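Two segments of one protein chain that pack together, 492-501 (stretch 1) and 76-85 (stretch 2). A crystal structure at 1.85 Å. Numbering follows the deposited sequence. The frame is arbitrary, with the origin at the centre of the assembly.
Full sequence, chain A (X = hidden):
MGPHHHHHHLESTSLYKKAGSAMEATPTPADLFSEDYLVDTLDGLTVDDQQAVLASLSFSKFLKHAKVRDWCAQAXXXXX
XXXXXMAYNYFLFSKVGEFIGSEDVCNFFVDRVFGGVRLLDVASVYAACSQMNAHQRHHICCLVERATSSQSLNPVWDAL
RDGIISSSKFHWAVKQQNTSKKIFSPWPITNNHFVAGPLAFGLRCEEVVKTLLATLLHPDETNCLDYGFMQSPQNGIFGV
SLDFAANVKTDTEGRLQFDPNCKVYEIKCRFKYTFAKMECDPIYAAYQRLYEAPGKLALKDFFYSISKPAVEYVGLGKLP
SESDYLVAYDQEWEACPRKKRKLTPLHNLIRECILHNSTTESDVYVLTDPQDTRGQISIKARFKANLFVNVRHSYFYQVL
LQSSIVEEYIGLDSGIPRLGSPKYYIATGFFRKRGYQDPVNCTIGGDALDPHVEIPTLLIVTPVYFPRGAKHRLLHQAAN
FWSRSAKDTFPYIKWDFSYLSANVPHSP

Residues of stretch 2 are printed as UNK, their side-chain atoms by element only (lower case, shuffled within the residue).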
# COMPACT_ATOMS: atom_id res chain seq x y z
N TYR A 492 28.26 4.94 11.02
CA TYR A 492 28.70 5.45 12.33
C TYR A 492 27.76 5.03 13.45
O TYR A 492 27.99 5.38 14.61
CB TYR A 492 28.81 6.99 12.32
CG TYR A 492 27.56 7.66 11.81
CD1 TYR A 492 27.43 7.96 10.45
CD2 TYR A 492 26.48 7.95 12.66
CE1 TYR A 492 26.30 8.54 9.96
CE2 TYR A 492 25.32 8.54 12.17
CZ TYR A 492 25.25 8.83 10.81
OH TYR A 492 24.15 9.42 10.29
N ILE A 493 26.68 4.31 13.10
CA ILE A 493 25.70 3.83 14.09
C ILE A 493 25.96 2.37 14.48
O ILE A 493 25.96 1.47 13.62
CB ILE A 493 24.20 3.99 13.58
CG1 ILE A 493 23.83 5.46 13.36
CG2 ILE A 493 23.20 3.36 14.59
CD1 ILE A 493 22.34 5.70 12.92
N LYS A 494 26.16 2.13 15.78
CA LYS A 494 26.39 0.77 16.25
C LYS A 494 25.10 -0.03 16.39
O LYS A 494 24.73 -0.42 17.50
CB LYS A 494 27.19 0.78 17.56
CG LYS A 494 28.59 1.37 17.42
CD LYS A 494 29.40 1.23 18.72
CE LYS A 494 29.13 2.37 19.71
NZ LYS A 494 29.51 3.73 19.18
N TRP A 495 24.44 -0.28 15.26
CA TRP A 495 23.14 -0.96 15.21
C TRP A 495 23.20 -2.27 15.99
O TRP A 495 24.15 -3.06 15.83
CB TRP A 495 22.76 -1.30 13.76
CG TRP A 495 22.61 -0.13 12.85
CD1 TRP A 495 23.51 0.33 11.93
CD2 TRP A 495 21.46 0.72 12.74
NE1 TRP A 495 23.00 1.40 11.24
CE2 TRP A 495 21.74 1.68 11.73
CE3 TRP A 495 20.21 0.76 13.40
CZ2 TRP A 495 20.84 2.67 11.36
CZ3 TRP A 495 19.29 1.76 13.03
CH2 TRP A 495 19.61 2.70 12.02
N ASP A 496 22.19 -2.48 16.85
CA ASP A 496 21.99 -3.74 17.55
C ASP A 496 20.73 -4.35 16.96
O ASP A 496 19.62 -3.92 17.28
CB ASP A 496 21.88 -3.52 19.08
CG ASP A 496 21.62 -4.82 19.86
OD1 ASP A 496 21.05 -5.77 19.30
OD2 ASP A 496 21.99 -4.89 21.05
N PHE A 497 20.90 -5.31 16.05
CA PHE A 497 19.77 -5.89 15.34
C PHE A 497 19.27 -7.22 15.99
O PHE A 497 18.44 -7.94 15.39
CB PHE A 497 20.11 -6.08 13.85
CG PHE A 497 20.21 -4.79 13.06
CD1 PHE A 497 19.24 -3.78 13.18
CD2 PHE A 497 21.26 -4.60 12.15
CE1 PHE A 497 19.33 -2.60 12.42
CE2 PHE A 497 21.35 -3.44 11.39
CZ PHE A 497 20.39 -2.43 11.52
N SER A 498 19.75 -7.52 17.20
CA SER A 498 19.24 -8.63 18.02
C SER A 498 17.71 -8.70 18.03
O SER A 498 17.12 -9.73 17.67
CB SER A 498 19.74 -8.55 19.47
OG SER A 498 21.16 -8.50 19.52
N TYR A 499 17.07 -7.59 18.41
CA TYR A 499 15.60 -7.57 18.52
C TYR A 499 14.93 -7.73 17.16
O TYR A 499 13.90 -8.41 17.05
CB TYR A 499 15.10 -6.29 19.22
CG TYR A 499 13.64 -6.39 19.64
CD1 TYR A 499 13.29 -6.96 20.87
CD2 TYR A 499 12.62 -5.96 18.79
CE1 TYR A 499 11.94 -7.09 21.26
CE2 TYR A 499 11.27 -6.07 19.17
CZ TYR A 499 10.94 -6.63 20.40
OH TYR A 499 9.62 -6.74 20.78
N LEU A 500 15.51 -7.10 16.14
CA LEU A 500 14.95 -7.09 14.78
C LEU A 500 14.86 -8.49 14.17
O LEU A 500 13.82 -8.86 13.58
CB LEU A 500 15.78 -6.17 13.88
CG LEU A 500 15.14 -5.69 12.58
CD1 LEU A 500 14.01 -4.72 12.89
CD2 LEU A 500 16.17 -5.03 11.67
N SER A 501 15.93 -9.27 14.32
CA SER A 501 15.98 -10.66 13.86
C SER A 501 15.07 -11.60 14.66
O SER A 501 14.70 -12.68 14.17
CB SER A 501 17.42 -11.20 13.79
OG SER A 501 18.20 -10.76 14.89
N UNK A 76 28.80 3.13 24.80
CA UNK A 76 27.63 2.42 25.33
C UNK A 76 26.42 2.38 24.38
O UNK A 76 25.57 1.51 24.49
c UNK A 76 26.62 5.11 28.06
c UNK A 76 26.04 6.54 27.98
n UNK A 76 25.86 7.22 29.31
c UNK A 76 26.76 4.51 26.64
c UNK A 76 27.22 3.03 26.69
N UNK A 77 26.34 3.33 23.45
CA UNK A 77 25.14 3.47 22.63
C UNK A 77 25.15 2.51 21.43
O UNK A 77 25.97 2.64 20.52
c UNK A 77 23.69 5.09 21.28
c UNK A 77 24.75 5.84 23.50
c UNK A 77 23.62 5.44 24.49
c UNK A 77 24.89 4.95 22.24
N UNK A 78 24.23 1.55 21.47
CA UNK A 78 24.03 0.61 20.36
C UNK A 78 22.52 0.54 20.00
O UNK A 78 21.79 -0.34 20.47
c UNK A 78 26.68 -1.74 21.98
n UNK A 78 27.96 -1.63 22.31
c UNK A 78 24.62 -0.76 20.73
o UNK A 78 25.95 -2.62 22.45
c UNK A 78 26.15 -0.70 20.99
N UNK A 79 22.05 1.49 19.17
CA UNK A 79 20.62 1.65 18.86
C UNK A 79 19.96 0.42 18.21
O UNK A 79 20.54 -0.25 17.35
c UNK A 79 20.59 2.86 17.92
c UNK A 79 21.82 3.58 18.22
c UNK A 79 22.85 2.51 18.49
N UNK A 80 18.73 0.16 18.65
CA UNK A 80 17.96 -1.01 18.25
C UNK A 80 16.69 -0.56 17.48
O UNK A 80 16.18 0.54 17.72
o UNK A 80 16.69 -2.83 19.26
c UNK A 80 17.54 -1.74 19.53
N UNK A 81 16.21 -1.41 16.57
CA UNK A 81 14.87 -1.27 15.99
C UNK A 81 13.90 -2.29 16.62
O UNK A 81 14.30 -3.44 16.86
c UNK A 81 14.92 -1.43 14.47
c UNK A 81 13.96 1.07 12.28
c UNK A 81 15.80 -0.39 13.76
s UNK A 81 15.10 1.30 13.65
N UNK A 82 12.64 -1.88 16.88
CA UNK A 82 12.02 -0.63 16.41
C UNK A 82 12.23 0.63 17.28
O UNK A 82 11.65 1.67 16.96
c UNK A 82 10.55 -1.01 16.40
c UNK A 82 10.43 -1.91 17.63
c UNK A 82 11.70 -2.69 17.68
N UNK A 83 13.02 0.55 18.36
CA UNK A 83 13.11 1.64 19.33
C UNK A 83 13.54 2.98 18.71
O UNK A 83 13.00 4.03 19.05
c UNK A 83 14.04 1.26 20.55
N UNK A 84 14.52 2.94 17.82
CA UNK A 84 15.00 4.20 17.22
C UNK A 84 13.93 4.82 16.26
O UNK A 84 13.80 6.05 16.15
c UNK A 84 16.35 3.96 16.54
c UNK A 84 17.08 5.15 15.91
c UNK A 84 18.45 4.70 15.36
c UNK A 84 17.20 6.33 16.90
N UNK A 85 13.17 3.96 15.59
CA UNK A 85 12.03 4.40 14.75
C UNK A 85 10.93 5.08 15.61
O UNK A 85 10.37 6.10 15.19
c UNK A 85 10.88 4.43 11.85
c UNK A 85 10.36 3.55 12.97
n UNK A 85 11.06 5.66 9.30
n UNK A 85 9.76 4.99 11.07
c UNK A 85 9.88 5.60 9.89
c UNK A 85 11.45 3.19 13.99
n UNK A 85 8.79 6.09 9.29
O HOH W 1 26.06 4.05 18.03
O HOH W 2 21.60 -2.26 22.01
O HOH W 3 16.75 -4.63 16.80

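Position 76 carries four carbons in a row ending in nitrogen. Its CA-to-CB bond points away from stretch 1, and the side chain makes no contact there: Lys76.

Position 77 has four carbons, forked at the first, with one arm two carbons long. Its CA-to-CB bond points sideways and the end of the side chain leads off from stretch 1, while its backbone meets Lys494; this is Ile77. Its O lies 3.3 Å from Lys494 CE, and water 1 donates to that O (2.9 Å) while accepting from Lys494 N (3.0 Å).

Position 78 shows three carbons, the third bearing one oxygen and one nitrogen, and the side chain lies against Lys494, so it is Gln78. Its CG packs 3.9 Å from Lys494 CB, and its CA approaches Lys494 O at 3.1 Å in a CA-H...O contact.

At position 79 three carbons close a ring onto the backbone N and lie against Ile493, which identifies Pro79. Its ring nitrogen has no hydrogen to donate; its carbonyl O accepts from Asp496 N at 2.8 Å, nearly straight at 173°. The ring adds an apolar contact, CG to Ile493 CG2 at 3.9 Å.

Position 80 has one carbon, then one oxygen, close to Tyr499: Ser80. Its OG is 3.8 Å from Tyr499 CB and 3.0 Å from water 3, while its CA meets Asp496 O at 3.5 Å.

Position 81 is an unbranched run of two carbons, a sulfur and a last carbon, touching Trp495, Phe497 and Leu500, hence Met81. Its CA-to-CB bond points toward stretch 1, and it has the largest covered area of any residue here. CB lies 3.8 Å from Leu500 CD1; CG is 4.2 Å from Trp495 CZ3 and, at the edge of the Phe497 ring, 4.4 Å from CE1.

Position 82 again closes three carbons onto its N, after a cis peptide bond, and touches Tyr499: Pro82, with CD 3.6 Å from Tyr499 CD2.

Position 83 has a single carbon, out of reach of stretch 1: Ala83.

Position 84 has four carbons forked at the second, touching Trp495, giving Leu84. CD2 reaches Trp495 CZ3 at 3.8 Å.

Position 85 has three carbons, a nitrogen, then a carbon carrying two more nitrogens: Arg85, out of reach and hydrogen-bonded elsewhere in the structure.

The contact buries 622 Å² with one direct hydrogen bond between the stretches, Asp496 N to Pro79 O. Water extends the polar link: water 2 donates to Gln78 O (2.5 Å) and Asp496 OD2 (2.8 Å), while water 3 donates to Met81 O (2.7 Å) and Asp496 O (3.0 Å) and accepts from Leu500 N (2.8 Å). The design rule is economical: backbone and water set the polar match, and Met81 fills the apolar space among Trp495, Phe497 and Leu500.

Stretch 2, residues 76-85: KIQPSMPALR
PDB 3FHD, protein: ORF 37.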